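AvrRxo1-ORF1 (PDB 4Z8T) is a Xanthomonas type III effector with a polynucleotide kinase domain that probably transfers phosphate from a nucleotide, and it is bound by its partner AvrRxo1-ORF2. Local coordinates at residues 238-243 with 255-260; 68-73 with 84-89. All coordinates share one frame; numbering follows the deposited sequence.

Interaction 1 of 2, residues 238-243 with 255-260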
ATOM      1  N   GLY A 238     -21.009  23.372 -11.421  1.00 20.00           N
ATOM      2  CA  GLY A 238     -20.251  23.123 -12.635  1.00 19.47           C
ATOM      3  C   GLY A 238     -19.990  21.639 -12.791  1.00 22.37           C
ATOM      4  O   GLY A 238     -20.795  20.812 -12.374  1.00 22.94           O
ATOM      5  N   ASN A 239     -18.850  21.281 -13.370  1.00 18.49           N
ATOM      6  CA  ASN A 239     -18.559  19.872 -13.593  1.00 18.93           C
ATOM      7  C   ASN A 239     -17.184  19.517 -13.060  1.00 17.48           C
ATOM      8  O   ASN A 239     -16.317  20.380 -12.958  1.00 18.17           O
ATOM      9  CB  ASN A 239     -18.657  19.533 -15.078  1.00 20.19           C
ATOM     10  CG  ASN A 239     -20.051  19.774 -15.623  1.00 21.69           C
ATOM     11  OD1 ASN A 239     -21.025  19.207 -15.127  1.00 23.68           O
ATOM     12  ND2 ASN A 239     -20.160  20.659 -16.609  1.00 28.99           N
ATOM     13  N   TYR A 240     -17.014  18.242 -12.723  1.00 16.27           N
ATOM     14  CA  TYR A 240     -15.778  17.716 -12.139  1.00 15.68           C
ATOM     15  C   TYR A 240     -15.359  16.444 -12.879  1.00 16.13           C
ATOM     16  O   TYR A 240     -16.166  15.546 -13.095  1.00 14.85           O
ATOM     17  CB  TYR A 240     -15.994  17.390 -10.653  1.00 16.29           C
ATOM     18  CG  TYR A 240     -14.817  16.682 -10.021  1.00 14.31           C
ATOM     19  CD1 TYR A 240     -14.695  15.294 -10.100  1.00 15.14           C
ATOM     20  CD2 TYR A 240     -13.821  17.392  -9.364  1.00 16.32           C
ATOM     21  CE1 TYR A 240     -13.617  14.636  -9.551  1.00 14.53           C
ATOM     22  CE2 TYR A 240     -12.730  16.734  -8.794  1.00 14.27           C
ATOM     23  CZ  TYR A 240     -12.638  15.354  -8.900  1.00 15.38           C
ATOM     24  OH  TYR A 240     -11.567  14.693  -8.334  1.00 17.25           O
ATOM     25  N   ARG A 241     -14.076  16.354 -13.243  1.00 14.43           N
ATOM     26  CA  ARG A 241     -13.531  15.107 -13.781  1.00 13.93           C
ATOM     27  C   ARG A 241     -12.205  14.833 -13.114  1.00 13.29           C
ATOM     28  O   ARG A 241     -11.396  15.752 -12.930  1.00 15.07           O
ATOM     29  CB  ARG A 241     -13.313  15.211 -15.294  1.00 14.73           C
ATOM     30  CG  ARG A 241     -14.597  15.127 -16.104  1.00 15.69           C
ATOM     31  CD  ARG A 241     -14.309  15.355 -17.588  1.00 16.87           C
ATOM     32  NE  ARG A 241     -14.012  16.769 -17.843  1.00 18.04           N
ATOM     33  CZ  ARG A 241     -13.326  17.201 -18.893  1.00 18.74           C
ATOM     34  NH1 ARG A 241     -12.859  16.326 -19.777  1.00 18.00           N
ATOM     35  NH2 ARG A 241     -13.093  18.496 -19.043  1.00 20.04           N
ATOM     36  N   LEU A 242     -11.983  13.574 -12.760  1.00 13.36           N
ATOM     37  CA  LEU A 242     -10.745  13.143 -12.123  1.00 13.49           C
ATOM     38  C   LEU A 242     -10.042  12.181 -13.049  1.00 14.08           C
ATOM     39  O   LEU A 242     -10.615  11.185 -13.453  1.00 14.16           O
ATOM     40  CB  LEU A 242     -11.058  12.385 -10.832  1.00 14.20           C
ATOM     41  CG  LEU A 242      -9.882  11.644 -10.170  1.00 14.19           C
ATOM     42  CD1 LEU A 242      -8.734  12.588  -9.778  1.00 15.41           C
ATOM     43  CD2 LEU A 242     -10.428  10.931  -8.933  1.00 15.69           C
ATOM     44  N   PHE A 243      -8.781  12.470 -13.366  1.00 14.11           N
ATOM     45  CA  PHE A 243      -8.006  11.577 -14.230  1.00 14.90           C
ATOM     46  C   PHE A 243      -6.859  11.047 -13.421  1.00 16.19           C
ATOM     47  O   PHE A 243      -6.206  11.808 -12.727  1.00 18.01           O
ATOM     48  CB  PHE A 243      -7.452  12.334 -15.445  1.00 16.63           C
ATOM     49  CG  PHE A 243      -8.515  12.820 -16.387  1.00 16.39           C
ATOM     50  CD1 PHE A 243      -9.014  11.997 -17.384  1.00 18.15           C
ATOM     51  CD2 PHE A 243      -9.045  14.098 -16.252  1.00 18.67           C
ATOM     52  CE1 PHE A 243     -10.016  12.456 -18.251  1.00 19.27           C
ATOM     53  CE2 PHE A 243     -10.038  14.555 -17.117  1.00 16.39           C
ATOM     54  CZ  PHE A 243     -10.522  13.743 -18.101  1.00 18.47           C
ATOM     55  N   ALA A 255     -13.209   9.223 -11.906  1.00 14.02           N
ATOM     56  CA  ALA A 255     -14.522   9.568 -11.340  1.00 14.89           C
ATOM     57  C   ALA A 255     -14.963  10.884 -11.954  1.00 16.21           C
ATOM     58  O   ALA A 255     -14.140  11.651 -12.439  1.00 14.95           O
ATOM     59  CB  ALA A 255     -14.454   9.683  -9.804  1.00 17.15           C
ATOM     60  N   SER A 256     -16.258  11.171 -11.908  1.00 13.73           N
ATOM     61  CA  SER A 256     -16.750  12.389 -12.538  1.00 15.63           C
ATOM     62  C   SER A 256     -18.076  12.850 -11.973  1.00 16.90           C
ATOM     63  O   SER A 256     -18.889  12.042 -11.519  1.00 14.91           O
ATOM     64  CB  SER A 256     -16.884  12.200 -14.061  1.00 15.00           C
ATOM     65  OG  SER A 256     -17.822  11.177 -14.385  1.00 17.65           O
ATOM     66  N   VAL A 257     -18.298  14.156 -12.003  1.00 15.14           N
ATOM     67  CA  VAL A 257     -19.628  14.677 -11.709  1.00 15.29           C
ATOM     68  C   VAL A 257     -19.954  15.622 -12.849  1.00 18.51           C
ATOM     69  O   VAL A 257     -19.399  16.713 -12.927  1.00 19.03           O
ATOM     70  CB  VAL A 257     -19.686  15.418 -10.369  1.00 16.98           C
ATOM     71  CG1 VAL A 257     -21.155  15.728 -10.023  1.00 19.54           C
ATOM     72  CG2 VAL A 257     -19.040  14.601  -9.239  1.00 17.95           C
ATOM     73  N   ILE A 258     -20.849  15.181 -13.724  1.00 17.91           N
ATOM     74  CA  ILE A 258     -21.156  15.893 -14.962  1.00 19.36           C
ATOM     75  C   ILE A 258     -22.670  16.018 -15.106  1.00 22.71           C
ATOM     76  O   ILE A 258     -23.380  15.007 -15.164  1.00 25.28           O
ATOM     77  CB  ILE A 258     -20.582  15.128 -16.164  1.00 18.55           C
ATOM     78  CG1 ILE A 258     -19.054  15.079 -16.083  1.00 20.42           C
ATOM     79  CG2 ILE A 258     -20.961  15.814 -17.496  1.00 20.95           C
ATOM     80  CD1 ILE A 258     -18.435  14.149 -17.104  1.00 24.91           C
ATOM     81  N   GLY A 259     -23.154  17.253 -15.179  1.00 26.17           N
ATOM     82  CA  GLY A 259     -24.586  17.508 -15.226  1.00 27.12           C
ATOM     83  C   GLY A 259     -25.242  16.969 -13.975  1.00 28.67           C
ATOM     84  O   GLY A 259     -26.396  16.527 -14.001  1.00 30.10           O
ATOM     85  N   GLY A 260     -24.489  16.987 -12.880  1.00 27.45           N
ATOM     86  CA  GLY A 260     -24.989  16.543 -11.590  1.00 27.09           C
ATOM     87  C   GLY A 260     -24.897  15.045 -11.371  1.00 26.04           C
ATOM     88  O   GLY A 260     -25.185  14.551 -10.279  1.00 27.61           O
TER
HETATM   89  O   HOH W   1     -22.052  18.340 -12.460  1.00 24.64           O

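Interaction 2 of 2, residues 68-73 with 84-89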
ATOM      1  N   PHE A  68     -12.109  27.828 -15.148  1.00 14.86           N
ATOM      2  CA  PHE A  68     -11.511  26.524 -15.416  1.00 16.37           C
ATOM      3  C   PHE A  68     -10.426  26.298 -14.379  1.00 15.75           C
ATOM      4  O   PHE A  68      -9.462  27.070 -14.302  1.00 16.41           O
ATOM      5  CB  PHE A  68     -10.864  26.497 -16.809  1.00 15.92           C
ATOM      6  CG  PHE A  68     -11.852  26.503 -17.933  1.00 15.92           C
ATOM      7  CD1 PHE A  68     -12.299  27.704 -18.470  1.00 16.47           C
ATOM      8  CD2 PHE A  68     -12.344  25.315 -18.445  1.00 17.38           C
ATOM      9  CE1 PHE A  68     -13.212  27.718 -19.518  1.00 16.04           C
ATOM     10  CE2 PHE A  68     -13.261  25.320 -19.484  1.00 20.26           C
ATOM     11  CZ  PHE A  68     -13.699  26.525 -20.020  1.00 17.66           C
ATOM     12  N   ALA A  69     -10.591  25.261 -13.565  1.00 15.73           N
ATOM     13  CA  ALA A  69      -9.670  24.973 -12.473  1.00 15.73           C
ATOM     14  C   ALA A  69      -8.937  23.680 -12.817  1.00 18.07           C
ATOM     15  O   ALA A  69      -9.561  22.652 -13.071  1.00 18.79           O
ATOM     16  CB  ALA A  69     -10.444  24.826 -11.149  1.00 17.62           C
ATOM     17  N   LEU A  70      -7.613  23.740 -12.864  1.00 14.66           N
ATOM     18  CA  LEU A  70      -6.810  22.548 -13.099  1.00 14.95           C
ATOM     19  C   LEU A  70      -6.121  22.175 -11.793  1.00 15.99           C
ATOM     20  O   LEU A  70      -5.087  22.745 -11.432  1.00 16.46           O
ATOM     21  CB  LEU A  70      -5.764  22.816 -14.187  1.00 18.36           C
ATOM     22  CG  LEU A  70      -6.353  23.489 -15.428  1.00 23.30           C
ATOM     23  CD1 LEU A  70      -5.268  23.858 -16.451  1.00 26.91           C
ATOM     24  CD2 LEU A  70      -7.382  22.573 -16.040  1.00 21.95           C
ATOM     25  N   ARG A  71      -6.724  21.236 -11.069  1.00 13.89           N
ATOM     26  CA  ARG A  71      -6.216  20.782  -9.783  1.00 14.29           C
ATOM     27  C   ARG A  71      -5.227  19.648  -9.978  1.00 15.90           C
ATOM     28  O   ARG A  71      -5.437  18.771 -10.808  1.00 15.73           O
ATOM     29  CB  ARG A  71      -7.391  20.255  -8.953  1.00 14.36           C
ATOM     30  CG  ARG A  71      -7.033  19.811  -7.545  1.00 14.89           C
ATOM     31  CD  ARG A  71      -8.280  19.515  -6.704  1.00 16.33           C
ATOM     32  NE  ARG A  71      -7.905  19.316  -5.311  1.00 15.51           N
ATOM     33  CZ  ARG A  71      -7.627  18.139  -4.752  1.00 15.62           C
ATOM     34  NH1 ARG A  71      -7.672  17.022  -5.466  1.00 16.93           N
ATOM     35  NH2 ARG A  71      -7.267  18.088  -3.476  1.00 16.12           N
ATOM     36  N   GLY A  72      -4.162  19.645  -9.190  1.00 14.74           N
ATOM     37  CA  GLY A  72      -3.296  18.480  -9.157  1.00 16.68           C
ATOM     38  C   GLY A  72      -1.889  18.837  -8.767  1.00 14.68           C
ATOM     39  O   GLY A  72      -1.469  19.987  -8.908  1.00 15.94           O
ATOM     40  N   ASN A  73      -1.162  17.829  -8.291  1.00 14.55           N
ATOM     41  CA  ASN A  73       0.205  18.021  -7.840  1.00 13.86           C
ATOM     42  C   ASN A  73       1.161  18.362  -8.987  1.00 16.68           C
ATOM     43  O   ASN A  73       0.839  18.233 -10.165  1.00 15.63           O
ATOM     44  CB  ASN A  73       0.685  16.749  -7.126  1.00 13.92           C
ATOM     45  CG  ASN A  73       1.903  16.984  -6.259  1.00 15.51           C
ATOM     46  OD1 ASN A  73       2.132  18.095  -5.766  1.00 16.48           O
ATOM     47  ND2 ASN A  73       2.696  15.921  -6.056  1.00 15.57           N
ATOM     48  N   LYS A  84      -5.901  18.004 -24.203  1.00 22.08           N
ATOM     49  CA  LYS A  84      -6.609  16.897 -24.822  1.00 21.93           C
ATOM     50  C   LYS A  84      -8.059  16.780 -24.371  1.00 23.71           C
ATOM     51  O   LYS A  84      -8.937  16.381 -25.154  1.00 24.99           O
ATOM     52  CB  LYS A  84      -5.867  15.615 -24.468  1.00 24.05           C
ATOM     53  CG  LYS A  84      -6.461  14.338 -25.001  1.00 34.53           C
ATOM     54  CD  LYS A  84      -5.599  13.163 -24.549  1.00 37.08           C
ATOM     55  CE  LYS A  84      -6.054  11.848 -25.156  1.00 41.06           C
ATOM     56  NZ  LYS A  84      -4.967  10.830 -25.047  1.00 46.60           N
ATOM     57  N   LYS A  85      -8.314  17.128 -23.112  1.00 19.70           N
ATOM     58  CA  LYS A  85      -9.611  16.826 -22.510  1.00 18.93           C
ATOM     59  C   LYS A  85     -10.487  18.038 -22.263  1.00 18.41           C
ATOM     60  O   LYS A  85     -11.613  17.909 -21.785  1.00 18.40           O
ATOM     61  CB  LYS A  85      -9.425  16.042 -21.199  1.00 18.13           C
ATOM     62  CG  LYS A  85      -8.622  14.772 -21.345  1.00 21.70           C
ATOM     63  CD  LYS A  85      -9.143  13.880 -22.470  1.00 25.83           C
ATOM     64  CE  LYS A  85     -10.568  13.384 -22.221  1.00 24.86           C
ATOM     65  NZ  LYS A  85     -11.051  12.533 -23.353  1.00 29.57           N
ATOM     66  N   ILE A  86      -9.986  19.226 -22.582  1.00 18.10           N
ATOM     67  CA  ILE A  86     -10.798  20.435 -22.471  1.00 17.69           C
ATOM     68  C   ILE A  86     -10.704  21.171 -23.804  1.00 16.11           C
ATOM     69  O   ILE A  86     -10.067  22.224 -23.885  1.00 16.31           O
ATOM     70  CB  ILE A  86     -10.350  21.370 -21.298  1.00 19.09           C
ATOM     71  CG1 ILE A  86      -9.986  20.557 -20.044  1.00 18.65           C
ATOM     72  CG2 ILE A  86     -11.432  22.404 -20.981  1.00 18.41           C
ATOM     73  CD1 ILE A  86      -9.261  21.371 -18.987  1.00 20.04           C
ATOM     74  N   PRO A  87     -11.338  20.614 -24.853  1.00 16.85           N
ATOM     75  CA  PRO A  87     -11.165  21.157 -26.213  1.00 15.02           C
ATOM     76  C   PRO A  87     -11.398  22.663 -26.366  1.00 17.28           C
ATOM     77  O   PRO A  87     -10.671  23.299 -27.139  1.00 17.60           O
ATOM     78  CB  PRO A  87     -12.209  20.392 -27.043  1.00 17.66           C
ATOM     79  CG  PRO A  87     -12.447  19.131 -26.296  1.00 20.05           C
ATOM     80  CD  PRO A  87     -12.272  19.470 -24.827  1.00 17.76           C
ATOM     81  N   VAL A  88     -12.396  23.234 -25.692  1.00 15.17           N
ATOM     82  CA  VAL A  88     -12.640  24.669 -25.848  1.00 15.95           C
ATOM     83  C   VAL A  88     -11.474  25.489 -25.294  1.00 16.58           C
ATOM     84  O   VAL A  88     -11.104  26.517 -25.856  1.00 16.48           O
ATOM     85  CB  VAL A  88     -14.025  25.101 -25.281  1.00 17.64           C
ATOM     86  CG1 VAL A  88     -14.013  25.241 -23.747  1.00 17.16           C
ATOM     87  CG2 VAL A  88     -14.506  26.385 -25.934  1.00 17.48           C
ATOM     88  N   LEU A  89     -10.867  25.002 -24.216  1.00 15.82           N
ATOM     89  CA  LEU A  89      -9.776  25.723 -23.586  1.00 15.37           C
ATOM     90  C   LEU A  89      -8.504  25.506 -24.400  1.00 17.42           C
ATOM     91  O   LEU A  89      -7.693  26.426 -24.547  1.00 18.75           O
ATOM     92  CB  LEU A  89      -9.603  25.279 -22.140  1.00 18.59           C
ATOM     93  CG  LEU A  89      -8.413  25.899 -21.419  1.00 19.15           C
ATOM     94  CD1 LEU A  89      -8.545  27.416 -21.396  1.00 20.28           C
ATOM     95  CD2 LEU A  89      -8.340  25.325 -20.003  1.00 20.38           C
TER

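Interaction 1 of 2, residues 238-243 with 255-260
Three backbone hydrogen bonds join strand 238-243 to strand 255-258. The Tyr240-Val257 pair is bonded both ways: Tyr240 N donates to Val257 O at 2.8 Å and Val257 N returns to Tyr240 O at 2.8 Å, the latter on a lone pair. Leu242 N reaches Ala255 O at 2.9 Å, nearly along the C=O axis. An angle of 168° between the strand directions makes the pairing antiparallel, and Arg241 with Ser256 is the non-hydrogen-bonded pair between the two bonded ones. At the far end of the ladder a side chain takes over. Asn239 OD1 accepts from Gly259 N at 2.9 Å, straight at hydrogen (167°) although the donor lies above the amide plane; chi1 -62° puts CG beside the backbone N, and rotation about CB-CG carries OD1 across to the other segment. Water 1 donates to Gly238 O and accepts from Gly260 N, linking Gly238 to the turn. Gly259 and Gly260 both have positive phi, as the chain turns out of the strand.

Side chains alternate across the sheet. On one face Tyr240 and Val257 touch CB to CB at 4.2 Å, and Leu242 CD2 lies 4.3 Å from Ala255 CB; on the other, Arg241 CG meets Ile258 CD1 at 4.1 Å, the side chains crossing obliquely.

A second shell fixes the polar ends. Helix 224-233 packs on Tyr240, whose hydroxyl is bonded to Asp184; Asn239 ND2 is held by Glu181, Ser256 OG by Glu265, and Arg241 NH1 by the carbonyl of Lys85. Strand 238-245 also bonds to strand 179-185, parallel to it, so the reversal comes only with the hairpin's return strand 251-258. With both ends of its amide engaged, Asn239 ties strand 179-185 to the turn at Gly259, and its rotation is thereby set.

Interaction 2 of 2, residues 68-73 with 84-89
The Phe68 ring overlaps Ile86 at the junction of helices 78-85 and 87-95, CE2 lying 3.8 Å from Ile86 CG2. The two side chains slide past each other in opposite directions, so the methyl lies alongside the CD2-CE2 bond. Val88 comes in at the far end: its CG1 lies 4.0 Å from Phe68 CZ, and the side chains cross at about a right angle. That methyl occupies the crowded position between backbone N and carbonyl carbon (chi1 79°). Closer to the strand, Leu89 CD2 sits 4.2 Å from Phe68 CB, so three residues are spread along the aromatic side chain from its root to its tip.

Leu70, two residues on and on the same face of the strand, meets the other branch of Ile86, the CG1-CD1 arm. Leu70 CD2 and Ile86 CD1 stand 3.7 Å apart as the side chains cross obliquely. In Ile86, CG1 lies beside the backbone N while CG2 is anti to it, which divides the branches between Leu70 and Phe68.

The strand-loop-helix order is that of a P-loop kinase: strand 66-71 runs into Gly72, part of a sequence that fits a Walker A motif, and helix 78-85 follows. Lys78 NZ, in that pattern, is hydrogen-bonded to the carbonyl oxygens of Leu70 and Gly72. Ile86 is the first residue to leave helical angles after helix 78-85 and also the N-cap position of helix 87-95; a weak bond, Leu89 N to Ile86 O at 2.9 Å, lies in the first turn of helix 87-95. Leu58 of helix 34-60 packs against both Phe68 and Val88, while Cys183 of the adjacent strand 179-185 touches Ile86.

Both contacts are largely buried and reach the same mixed sheet, with centres about 12 Å apart. Interaction 1 is an in-sheet pairing, built mainly from backbone hydrogen bonds, and its end at Ile258 and Gly259 is exposed. Interaction 2 lies nearer the centre of the chain and sets helix-junction side chains on a sheet face, with apolar packing as its sole contact chemistry. Strand 179-185 stands between strands 66-71 and 238-245 and bonds to each. The two interactions meet directly where Arg241 NH1 lies 2.8 Å from Lys85 O, a probable hydrogen bond, while Phe243 CZ packs on Lys85 CG at 3.9 Å.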